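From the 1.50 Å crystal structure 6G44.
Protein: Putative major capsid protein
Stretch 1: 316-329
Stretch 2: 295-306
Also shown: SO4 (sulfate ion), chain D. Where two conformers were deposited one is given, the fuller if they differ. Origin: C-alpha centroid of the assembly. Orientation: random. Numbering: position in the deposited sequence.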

# COMPACT_ATOMS: atom_id res chain seq x y z
N ARG C 316 5.06 -12.52 -33.92
CA ARG C 316 4.01 -11.52 -34.13
C ARG C 316 4.53 -10.45 -35.10
O ARG C 316 5.72 -10.05 -35.04
CB ARG C 316 3.61 -10.87 -32.80
CG ARG C 316 2.92 -11.83 -31.84
CD ARG C 316 2.53 -11.12 -30.54
NE ARG C 316 1.46 -10.19 -30.76
CZ ARG C 316 0.82 -9.53 -29.79
NH1 ARG C 316 1.27 -9.61 -28.54
NH2 ARG C 316 -0.20 -8.73 -30.09
N ASN C 317 3.66 -9.99 -35.99
CA ASN C 317 4.07 -8.99 -36.98
C ASN C 317 4.56 -7.72 -36.29
O ASN C 317 3.90 -7.25 -35.38
CB ASN C 317 2.93 -8.63 -37.91
CG ASN C 317 2.47 -9.81 -38.74
OD1 ASN C 317 1.55 -10.54 -38.38
ND2 ASN C 317 3.13 -10.00 -39.89
N LYS C 318 5.72 -7.22 -36.70
CA LYS C 318 6.33 -6.04 -36.10
C LYS C 318 6.00 -4.87 -36.99
O LYS C 318 6.63 -4.70 -38.04
CB LYS C 318 7.85 -6.21 -35.97
CG LYS C 318 8.27 -7.42 -35.15
CD LYS C 318 9.78 -7.48 -34.95
CE LYS C 318 10.35 -8.88 -34.96
NZ LYS C 318 9.87 -9.77 -33.88
N HIS C 319 5.00 -4.09 -36.59
CA HIS C 319 4.56 -2.89 -37.31
C HIS C 319 5.42 -1.71 -36.92
O HIS C 319 5.85 -1.60 -35.77
CB HIS C 319 3.12 -2.60 -36.97
CG HIS C 319 2.19 -3.70 -37.35
ND1 HIS C 319 1.94 -4.00 -38.67
CD2 HIS C 319 1.52 -4.61 -36.61
CE1 HIS C 319 1.11 -5.03 -38.72
NE2 HIS C 319 0.85 -5.43 -37.48
N ILE C 320 5.71 -0.84 -37.88
CA ILE C 320 6.52 0.36 -37.63
C ILE C 320 5.77 1.60 -38.05
O ILE C 320 5.16 1.66 -39.14
CB ILE C 320 7.88 0.29 -38.37
CG1 ILE C 320 8.64 -1.00 -37.98
CG2 ILE C 320 8.71 1.54 -38.09
CD1 ILE C 320 9.87 -1.32 -38.80
N LEU C 321 5.82 2.62 -37.21
CA LEU C 321 5.30 3.93 -37.56
C LEU C 321 6.36 4.94 -37.16
O LEU C 321 7.01 4.81 -36.12
CB LEU C 321 3.99 4.23 -36.85
CG LEU C 321 2.70 3.58 -37.36
CD1 LEU C 321 1.53 3.79 -36.41
CD2 LEU C 321 2.37 4.16 -38.74
N THR C 322 6.54 5.97 -38.01
CA THR C 322 7.47 7.03 -37.75
C THR C 322 6.79 8.38 -37.96
O THR C 322 6.25 8.64 -39.05
CB THR C 322 8.71 6.95 -38.69
OG1 THR C 322 9.31 5.64 -38.59
CG2 THR C 322 9.74 7.98 -38.33
N THR C 323 6.85 9.26 -36.96
CA THR C 323 6.26 10.59 -37.11
C THR C 323 6.99 11.36 -38.20
O THR C 323 8.14 11.08 -38.51
CB THR C 323 6.36 11.44 -35.82
OG1 THR C 323 7.72 11.73 -35.51
CG2 THR C 323 5.67 10.75 -34.63
N HIS C 324 6.31 12.35 -38.74
CA HIS C 324 6.99 13.39 -39.49
C HIS C 324 7.87 14.15 -38.49
O HIS C 324 7.73 13.99 -37.26
CB HIS C 324 5.98 14.31 -40.15
CG HIS C 324 5.09 13.61 -41.13
ND1 HIS C 324 5.59 12.89 -42.19
CD2 HIS C 324 3.74 13.50 -41.21
CE1 HIS C 324 4.59 12.37 -42.89
NE2 HIS C 324 3.46 12.73 -42.31
N SER C 325 8.79 14.97 -38.98
CA SER C 325 9.62 15.79 -38.10
C SER C 325 8.72 16.75 -37.34
O SER C 325 7.83 17.36 -37.92
CB SER C 325 10.72 16.54 -38.88
OG SER C 325 11.57 17.26 -38.02
N MET C 326 8.91 16.82 -36.03
CA MET C 326 8.15 17.69 -35.15
C MET C 326 9.03 18.85 -34.71
O MET C 326 10.05 18.64 -34.03
CB MET C 326 7.66 16.90 -33.91
CG MET C 326 6.72 15.77 -34.28
SD MET C 326 6.30 14.71 -32.87
CE MET C 326 7.80 13.77 -32.62
N ALA C 327 8.63 20.06 -35.12
CA ALA C 327 9.37 21.28 -34.84
C ALA C 327 8.89 21.86 -33.52
O ALA C 327 7.70 22.09 -33.36
CB ALA C 327 9.12 22.29 -35.97
N MET C 328 9.80 22.06 -32.58
CA MET C 328 9.48 22.65 -31.29
C MET C 328 10.32 23.89 -31.06
O MET C 328 11.50 23.88 -31.35
CB MET C 328 9.71 21.63 -30.18
CG MET C 328 8.66 20.54 -30.22
SD MET C 328 8.98 19.15 -29.11
CE MET C 328 10.00 18.14 -30.13
N ASN C 329 9.72 24.94 -30.51
CA ASN C 329 10.47 26.20 -30.27
C ASN C 329 11.25 26.23 -28.94
O ASN C 329 11.98 27.19 -28.66
CB ASN C 329 9.52 27.40 -30.32
CG ASN C 329 8.87 27.56 -31.68
OD1 ASN C 329 9.52 27.40 -32.71
ND2 ASN C 329 7.59 27.92 -31.69
S SO4 D . 6.80 -9.02 -39.93
O1 SO4 D . 6.65 -10.48 -40.12
O2 SO4 D . 7.73 -8.43 -40.92
O3 SO4 D . 5.48 -8.41 -40.17
O4 SO4 D . 7.35 -8.76 -38.56
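Stretch 2 295-306: LEGNISSMCLNT

Stretch 2 is extended over nearly its whole length, a strand that enters the stretch already formed at Leu-295, and it runs against the direction of stretch 1. Its axis makes an angle of 147° with strand 319-322, with a closest approach of 7.1 Å, and of 174° with strand 326-328, at 7.3 Å. The register descends accordingly: Asn-317 lies opposite Asn-305, His-319 opposite Cys-303, Thr-323 opposite Ile-299 and Met-326 opposite Gly-297. No direct backbone-to-backbone hydrogen bond joins the two stretches; they meet through side chains and bridging waters, burying 783 Å² in total.

Ile-299 covers the largest area. Its CA-to-CB bond points toward stretch 1, and with both chi angles t the side chain reaches out to place CD1 3.4 Å from Thr-322 O. The same methyl lies over a face of the His-324 ring, 4.2 Å from CD1 to the ring centroid, in a CH-pi contact. Its other branch packs on Leu-321, with Ile-299 CG2 4.2 Å from Leu-321 CB.

Leu-321, the most covered residue of stretch 1, also points across the interface. Its CD1 approaches Ile-299 O at 3.9 Å, while CD2 comes within 3.4 Å of Ser-301 OG, so the forked side chain spans successive parts of the opposing strand. Beside it, water 3 links Ser-301 OG (2.7 Å from the water O) to Ile-320 O (2.6 Å from the water O).

His-319 anchors the next segment. Cys-303 CB sits almost squarely over one face of its ring, 3.7 Å from the centroid and 7° off the normal, and Cys-303 SG covers the same face at 4.1 Å from the centroid. At the ring edge, His-319 NE2 donates a nearly straight hydrogen bond to Asn-305 OD1 (2.8 Å), which also accepts from water 4. Beyond it, Asn-317 uses both ends of its amide: Thr-306 N donates to Asn-317 OD1 (2.9 Å), and Asn-317 ND2 donates to Thr-306 OG1 (3.0 Å). The same ND2 donates to O3 of the sulfate (2.9 Å), probably acquired from the crystallisation liquor.

At the other end, Met-326 packs against Glu-296 and Gly-297, with Met-326 SD 3.6 Å from Gly-297 N. A CB on this glycine would lie only 2.6 Å from Met-326 SD, so the absence of a side chain makes room for the sulfur. Water 1 connects Glu-296 OE1 to Ala-327 O, at 2.7 and 3.1 Å from its O respectively.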

# COMPACT_ATOMS: atom_id res chain seq x y z
N LEU C 295 -0.46 17.44 -27.98
CA LEU C 295 -0.13 16.45 -29.00
C LEU C 295 0.87 17.13 -29.94
O LEU C 295 0.55 18.15 -30.58
CB LEU C 295 -1.38 16.02 -29.75
CG LEU C 295 -1.12 15.03 -30.91
CD1 LEU C 295 -0.60 13.71 -30.36
CD2 LEU C 295 -2.40 14.86 -31.69
N GLU C 296 2.08 16.61 -30.00
CA GLU C 296 3.13 17.19 -30.84
C GLU C 296 3.13 16.62 -32.25
O GLU C 296 3.50 17.32 -33.20
CB GLU C 296 4.50 16.97 -30.24
CG GLU C 296 4.75 17.75 -28.99
CD GLU C 296 4.80 19.25 -29.19
OE1 GLU C 296 5.08 19.75 -30.32
OE2 GLU C 296 4.57 19.94 -28.18
N GLY C 297 2.75 15.36 -32.38
CA GLY C 297 2.71 14.73 -33.69
C GLY C 297 1.95 13.44 -33.66
O GLY C 297 1.85 12.76 -32.62
N ASN C 298 1.37 13.10 -34.80
CA ASN C 298 0.71 11.83 -34.93
C ASN C 298 0.85 11.32 -36.36
O ASN C 298 1.10 12.10 -37.28
CB ASN C 298 -0.76 11.91 -34.51
CG ASN C 298 -1.58 12.77 -35.42
OD1 ASN C 298 -2.21 12.26 -36.35
ND2 ASN C 298 -1.56 14.07 -35.19
N ILE C 299 0.75 10.01 -36.51
CA ILE C 299 0.73 9.37 -37.82
C ILE C 299 0.06 8.03 -37.68
O ILE C 299 0.15 7.41 -36.60
CB ILE C 299 2.15 9.25 -38.42
CG1 ILE C 299 2.06 8.92 -39.92
CG2 ILE C 299 3.01 8.25 -37.65
CD1 ILE C 299 3.35 9.16 -40.65
N SER C 300 -0.64 7.58 -38.71
CA SER C 300 -1.37 6.32 -38.65
C SER C 300 -1.07 5.42 -39.84
O SER C 300 -0.52 5.87 -40.84
CB SER C 300 -2.87 6.59 -38.55
OG SER C 300 -3.36 7.16 -39.75
N SER C 301 -1.41 4.15 -39.69
CA SER C 301 -1.38 3.19 -40.79
C SER C 301 -2.42 2.10 -40.54
O SER C 301 -2.91 1.90 -39.42
CB SER C 301 -0.00 2.58 -40.97
OG SER C 301 0.31 1.68 -39.90
N MET C 302 -2.75 1.41 -41.63
CA MET C 302 -3.53 0.19 -41.55
C MET C 302 -2.53 -0.91 -41.25
O MET C 302 -1.66 -1.19 -42.06
CB MET C 302 -4.26 -0.09 -42.88
CG MET C 302 -5.10 -1.37 -42.89
SD MET C 302 -6.43 -1.31 -41.68
CE MET C 302 -7.30 -2.83 -42.01
N CYS C 303 -2.69 -1.54 -40.08
CA CYS C 303 -1.80 -2.59 -39.62
C CYS C 303 -2.44 -3.96 -39.84
O CYS C 303 -3.47 -4.25 -39.25
CB CYS C 303 -1.48 -2.38 -38.13
SG CYS C 303 -0.44 -0.94 -37.83
N LEU C 304 -1.82 -4.78 -40.71
CA LEU C 304 -2.35 -6.10 -41.08
C LEU C 304 -1.51 -7.15 -40.42
O LEU C 304 -0.29 -7.14 -40.57
CB LEU C 304 -2.27 -6.31 -42.61
CG LEU C 304 -2.99 -5.32 -43.52
CD1 LEU C 304 -2.82 -5.76 -44.97
CD2 LEU C 304 -4.46 -5.20 -43.17
N ASN C 305 -2.16 -8.06 -39.70
CA ASN C 305 -1.46 -9.23 -39.16
C ASN C 305 -1.63 -10.44 -40.08
O ASN C 305 -2.72 -10.68 -40.59
CB ASN C 305 -1.95 -9.54 -37.75
CG ASN C 305 -1.42 -8.53 -36.73
OD1 ASN C 305 -0.46 -7.81 -36.99
ND2 ASN C 305 -2.05 -8.50 -35.57
N THR C 306 -0.53 -11.15 -40.26
CA THR C 306 -0.46 -12.39 -41.01
C THR C 306 -0.14 -13.61 -40.15
O THR C 306 -0.30 -14.74 -40.62
CB THR C 306 0.60 -12.28 -42.11
OG1 THR C 306 1.89 -12.16 -41.52
CG2 THR C 306 0.32 -11.07 -43.01
O HOH W 1 5.68 19.81 -32.91
O HOH W 2 3.82 13.11 -37.62
O HOH W 3 2.80 0.72 -39.87
O HOH W 4 1.27 -7.37 -34.60